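6-phosphogluconolactonase (Leishmania braziliensis, PDB 3CSS) probably hydrolyses 6-phosphogluconolactone to 6-phosphogluconate, the second step in the oxidative stage of the pentose phosphate pathway. Local coordinates at residues 225-230 with 239-244; 220-225 with 261-266. One frame throughout, in Å; residues are numbered along the deposited sequence.

Contact 1 (225-230 with 239-244); sequences NWVVRG and PLPVSR
R244 NH1 donates to the backbone carbonyl G230 O at 2.9 Å. The bond is bent to 152° at the hydrogen. G230 O lies at the edge of the guanidinium, nearly in its plane. R244 CG stands anti to the backbone N (chi1 -169°), and the chain runs extended from CG to NE. Its CD also passes G230 O, at 3.6 Å. NH1 has a second partner, S233 O, just past the end of the helix, so one nitrogen holds two backbone carbonyls. G230 has no side chain, and P241 packs straight onto its backbone, with P241 CD 3.6 Å from G230 CA. The contact folds the loop after helix 225-232 back against the helix, within the glucosamine-6-phosphate isomerase/6-phosphogluconolactonase fold. At the other end W226 presents the six-membered part of its indole. W226 CE3 lies 3.5 Å from P239 O, which is near the ring plane, and 3.8 Å from P239 CB. W226 NE1 bonds to S165 O. V227 CG2 sits over the centre of one indole face, and V227 CG1 meets P241 CB at 3.9 Å. S243 OG touches V227 CG1 too, but its hydrogen bond goes to G167 O. A water donates to both W226 O and P239 O, at 2.8 Å from each.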
loop_
_atom_site.group_PDB
_atom_site.type_symbol
_atom_site.label_atom_id
_atom_site.label_comp_id
_atom_site.label_asym_id
_atom_site.label_seq_id
_atom_site.Cartn_x
_atom_site.Cartn_y
_atom_site.Cartn_z
ATOM N N ASN A 225 16.867 3.408 7.053
ATOM C CA ASN A 225 17.797 4.164 6.219
ATOM C C ASN A 225 18.432 3.289 5.143
ATOM O O ASN A 225 18.560 3.715 4.017
ATOM C CB ASN A 225 18.851 4.848 7.091
ATOM C CG ASN A 225 19.813 5.727 6.291
ATOM O OD1 ASN A 225 21.022 5.556 6.381
ATOM N ND2 ASN A 225 19.276 6.675 5.523
ATOM N N TRP A 226 18.798 2.048 5.472
ATOM C CA TRP A 226 19.422 1.186 4.474
ATOM C C TRP A 226 18.458 0.864 3.347
ATOM O O TRP A 226 18.860 0.644 2.199
ATOM C CB TRP A 226 19.932 -0.100 5.116
ATOM C CG TRP A 226 18.905 -1.150 5.488
ATOM C CD1 TRP A 226 18.261 -1.273 6.689
ATOM C CD2 TRP A 226 18.423 -2.219 4.666
ATOM N NE1 TRP A 226 17.431 -2.342 6.672
ATOM C CE2 TRP A 226 17.493 -2.949 5.446
ATOM C CE3 TRP A 226 18.653 -2.621 3.346
ATOM C CZ2 TRP A 226 16.816 -4.067 4.957
ATOM C CZ3 TRP A 226 17.998 -3.743 2.880
ATOM C CH2 TRP A 226 17.092 -4.447 3.674
ATOM N N VAL A 227 17.176 0.808 3.697
ATOM C CA VAL A 227 16.133 0.555 2.700
ATOM C C VAL A 227 16.034 1.735 1.744
ATOM O O VAL A 227 16.013 1.587 0.516
ATOM C CB VAL A 227 14.773 0.296 3.390
ATOM C CG1 VAL A 227 13.686 0.067 2.332
ATOM C CG2 VAL A 227 14.885 -0.896 4.403
ATOM N N VAL A 228 15.928 2.927 2.310
ATOM C CA VAL A 228 15.852 4.129 1.493
ATOM C C VAL A 228 17.076 4.239 0.565
ATOM O O VAL A 228 16.944 4.447 -0.651
ATOM C CB VAL A 228 15.784 5.362 2.443
ATOM C CG1 VAL A 228 15.972 6.652 1.656
ATOM C CG2 VAL A 228 14.460 5.408 3.212
ATOM N N ARG A 229 18.271 4.075 1.114
ATOM C CA ARG A 229 19.467 4.216 0.290
ATOM C C ARG A 229 19.569 3.105 -0.767
ATOM O O ARG A 229 20.080 3.350 -1.880
ATOM C CB ARG A 229 20.715 4.327 1.166
ATOM C CG ARG A 229 20.834 5.703 1.797
ATOM C CD ARG A 229 22.032 5.813 2.696
ATOM N NE ARG A 229 21.939 4.860 3.793
ATOM C CZ ARG A 229 22.647 3.740 3.857
ATOM N NH1 ARG A 229 23.472 3.422 2.867
ATOM N NH2 ARG A 229 22.510 2.935 4.907
ATOM N N GLY A 230 19.052 1.915 -0.446
ATOM C CA GLY A 230 19.052 0.783 -1.376
ATOM C C GLY A 230 18.047 0.936 -2.503
ATOM O O GLY A 230 18.234 0.394 -3.595
ATOM N N PRO A 239 23.310 -3.803 1.291
ATOM C CA PRO A 239 22.144 -4.716 1.282
ATOM C C PRO A 239 21.011 -4.148 0.429
ATOM O O PRO A 239 20.704 -2.949 0.503
ATOM C CB PRO A 239 21.707 -4.793 2.756
ATOM C CG PRO A 239 22.369 -3.685 3.411
ATOM C CD PRO A 239 23.540 -3.206 2.619
ATOM N N LEU A 240 20.413 -5.012 -0.381
ATOM C CA LEU A 240 19.469 -4.588 -1.427
ATOM C C LEU A 240 18.039 -4.937 -0.998
ATOM O O LEU A 240 17.701 -6.128 -0.822
ATOM C CB LEU A 240 19.848 -5.237 -2.765
ATOM C CG LEU A 240 19.099 -4.749 -4.019
ATOM C CD1 LEU A 240 19.945 -4.950 -5.270
ATOM C CD2 LEU A 240 17.741 -5.440 -4.167
ATOM N N PRO A 241 17.192 -3.903 -0.795
ATOM C CA PRO A 241 15.832 -4.162 -0.288
ATOM C C PRO A 241 14.898 -4.642 -1.381
ATOM O O PRO A 241 15.031 -4.213 -2.528
ATOM C CB PRO A 241 15.377 -2.777 0.212
ATOM C CG PRO A 241 16.071 -1.819 -0.684
ATOM C CD PRO A 241 17.442 -2.455 -0.988
ATOM N N VAL A 242 13.950 -5.512 -1.034
ATOM C CA VAL A 242 12.996 -5.998 -2.007
ATOM C C VAL A 242 12.215 -4.807 -2.628
ATOM O O VAL A 242 11.864 -4.838 -3.827
ATOM C CB VAL A 242 12.068 -7.088 -1.401
ATOM C CG1 VAL A 242 11.104 -6.454 -0.450
ATOM C CG2 VAL A 242 11.369 -7.897 -2.503
ATOM N N SER A 243 12.073 -3.719 -1.857
ATOM C CA SER A 243 11.350 -2.538 -2.345
ATOM C C SER A 243 12.065 -1.727 -3.449
ATOM O O SER A 243 11.487 -0.782 -3.998
ATOM C CB SER A 243 10.956 -1.644 -1.167
ATOM O OG SER A 243 12.105 -1.269 -0.444
ATOM N N ARG A 244 13.288 -2.126 -3.830
ATOM C CA ARG A 244 13.942 -1.560 -5.007
ATOM C C ARG A 244 13.098 -1.715 -6.285
ATOM O O ARG A 244 13.316 -0.975 -7.251
ATOM C CB ARG A 244 15.344 -2.134 -5.190
ATOM C CG ARG A 244 16.177 -1.408 -6.231
ATOM C CD ARG A 244 17.614 -1.913 -6.324
ATOM N NE ARG A 244 18.310 -1.296 -7.469
ATOM C CZ ARG A 244 18.892 -0.103 -7.474
ATOM N NH1 ARG A 244 18.908 0.666 -6.406
ATOM N NH2 ARG A 244 19.491 0.325 -8.576
HETATM O O HOH W 1 21.357 -0.400 1.516
#

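Contact 2 (220-225 with 261-266); sequences AGKDKN and AGEGVC
A261 meets the turn 220-225 with its backbone and its methyl group. A261 CB packs 3.6 Å from G221 O and 4.1 Å from K224 CB. A261 O receives a nearly straight hydrogen bond from N225 ND2, 3.0 Å long and 173° at the hydrogen. A261 O is in the amide plane of N225, but the donor stands above the plane of the A261 carbonyl. N225 ND2 also donates to E263 O at 2.9 Å, in the plane of that carbonyl and on a lone pair. N225 CG is anti to the backbone N (chi1 -177°), which carries the amide to the 261-266 segment. N225 OD1 accepts from R229 NE, so both ends of the amide are engaged. E263 sends an extended side chain toward K222, whose bent chain brings NZ to E263 OE1. This salt bridge is modelled very short, and K222 has a second conformer, so its length is doubtful. K222 NZ also bonds to G260 O. D258 OD2 accepts from both G221 N and A261 N. The contact lies beyond the ends of the adjacent parallel strands 214-219 and 252-257, where the turn enters helix 225-232. V265 packs on V228 and L232 of that helix.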
loop_
_atom_site.group_PDB
_atom_site.type_symbol
_atom_site.label_atom_id
_atom_site.label_comp_id
_atom_site.label_asym_id
_atom_site.label_seq_id
_atom_site.Cartn_x
_atom_site.Cartn_y
_atom_site.Cartn_z
ATOM N N ALA A 220 9.612 6.238 8.583
ATOM C CA ALA A 220 10.312 6.912 9.663
ATOM C C ALA A 220 11.145 5.895 10.447
ATOM O O ALA A 220 10.697 4.770 10.685
ATOM C CB ALA A 220 9.311 7.604 10.565
ATOM N N GLY A 221 12.345 6.318 10.835
ATOM C CA GLY A 221 13.257 5.534 11.670
ATOM C C GLY A 221 14.607 5.260 11.030
ATOM O O GLY A 221 14.715 4.955 9.843
ATOM N N LYS A 222 15.656 5.344 11.832
ATOM C CA LYS A 222 17.010 5.030 11.357
ATOM C C LYS A 222 17.071 3.612 10.806
ATOM O O LYS A 222 17.866 3.326 9.901
ATOM C CB LYS A 222 18.037 5.161 12.491
ATOM C CG LYS A 222 19.416 5.658 12.046
ATOM C CD LYS A 222 20.099 4.837 10.943
ATOM C CE LYS A 222 20.810 5.772 9.994
ATOM N NZ LYS A 222 19.996 7.018 9.837
ATOM N N ASP A 223 16.249 2.718 11.352
ATOM C CA ASP A 223 16.269 1.340 10.896
ATOM C C ASP A 223 15.738 1.149 9.484
ATOM O O ASP A 223 15.804 0.048 8.958
ATOM C CB ASP A 223 15.581 0.372 11.881
ATOM C CG ASP A 223 14.111 0.636 12.073
ATOM O OD1 ASP A 223 13.547 1.568 11.473
ATOM O OD2 ASP A 223 13.504 -0.103 12.878
ATOM N N LYS A 224 15.207 2.214 8.874
ATOM C CA LYS A 224 14.805 2.178 7.471
ATOM C C LYS A 224 15.802 2.801 6.518
ATOM O O LYS A 224 15.564 2.786 5.288
ATOM C CB LYS A 224 13.522 2.964 7.225
ATOM C CG LYS A 224 12.527 2.918 8.266
ATOM C CD LYS A 224 11.907 1.654 8.351
ATOM C CE LYS A 224 10.537 1.952 8.903
ATOM N NZ LYS A 224 9.854 0.807 9.364
ATOM N N ASN A 225 16.867 3.408 7.053
ATOM C CA ASN A 225 17.797 4.164 6.219
ATOM C C ASN A 225 18.432 3.289 5.143
ATOM O O ASN A 225 18.560 3.715 4.017
ATOM C CB ASN A 225 18.851 4.848 7.091
ATOM C CG ASN A 225 19.813 5.727 6.291
ATOM O OD1 ASN A 225 21.022 5.556 6.381
ATOM N ND2 ASN A 225 19.276 6.675 5.523
ATOM N N ALA A 261 15.368 8.018 8.735
ATOM C CA ALA A 261 15.118 7.268 7.480
ATOM C C ALA A 261 15.807 7.913 6.273
ATOM O O ALA A 261 16.328 7.232 5.397
ATOM C CB ALA A 261 13.608 7.079 7.205
ATOM N N GLY A 262 15.859 9.248 6.278
ATOM C CA GLY A 262 16.459 9.994 5.178
ATOM C C GLY A 262 17.919 10.380 5.330
ATOM O O GLY A 262 18.425 11.141 4.496
ATOM N N GLU A 263 18.609 9.869 6.357
ATOM C CA GLU A 263 20.001 10.262 6.632
ATOM C C GLU A 263 20.898 10.068 5.407
ATOM O O GLU A 263 20.887 9.008 4.772
ATOM C CB GLU A 263 20.565 9.498 7.836
ATOM C CG GLU A 263 21.967 9.962 8.276
ATOM C CD GLU A 263 22.311 9.609 9.728
ATOM O OE1 GLU A 263 21.531 8.904 10.409
ATOM O OE2 GLU A 263 23.379 10.064 10.198
ATOM N N GLY A 264 21.633 11.125 5.041
ATOM C CA GLY A 264 22.567 11.052 3.926
ATOM C C GLY A 264 22.010 11.268 2.526
ATOM O O GLY A 264 22.779 11.422 1.572
ATOM N N VAL A 265 20.690 11.285 2.367
ATOM C CA VAL A 265 20.107 11.403 1.025
ATOM C C VAL A 265 20.198 12.805 0.428
ATOM O O VAL A 265 20.659 12.988 -0.706
ATOM C CB VAL A 265 18.636 10.946 1.025
ATOM C CG1 VAL A 265 17.973 11.261 -0.325
ATOM C CG2 VAL A 265 18.577 9.472 1.352
ATOM N N CYS A 266 19.787 13.807 1.191
ATOM C CA CYS A 266 19.642 15.131 0.638
ATOM C C CYS A 266 20.863 15.984 0.909
ATOM O O CYS A 266 21.647 15.734 1.842
ATOM C CB CYS A 266 18.369 15.797 1.165
ATOM S SG CYS A 266 16.874 15.018 0.552
#

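From the N terminus, the chain reaches these contacts only after strand 214-219. The turn 220-225 opens contact 2 and runs directly into helix 225-232, which opens contact 1. Contact 1 closes first, when residues 239-244 return to the helix after its last turn and a short loop. The chain then makes strand 252-257, and contact 2 closes at residues 261-266. The smaller loop therefore lies within the larger one. N225 lies in a segment of both but touches the partner segment only in contact 2. V228 touches A261 and V265, so the helix meets the C-terminal segment directly. Together they tie helix 225-232 to the loop following it and to the chain beyond strand 252-257.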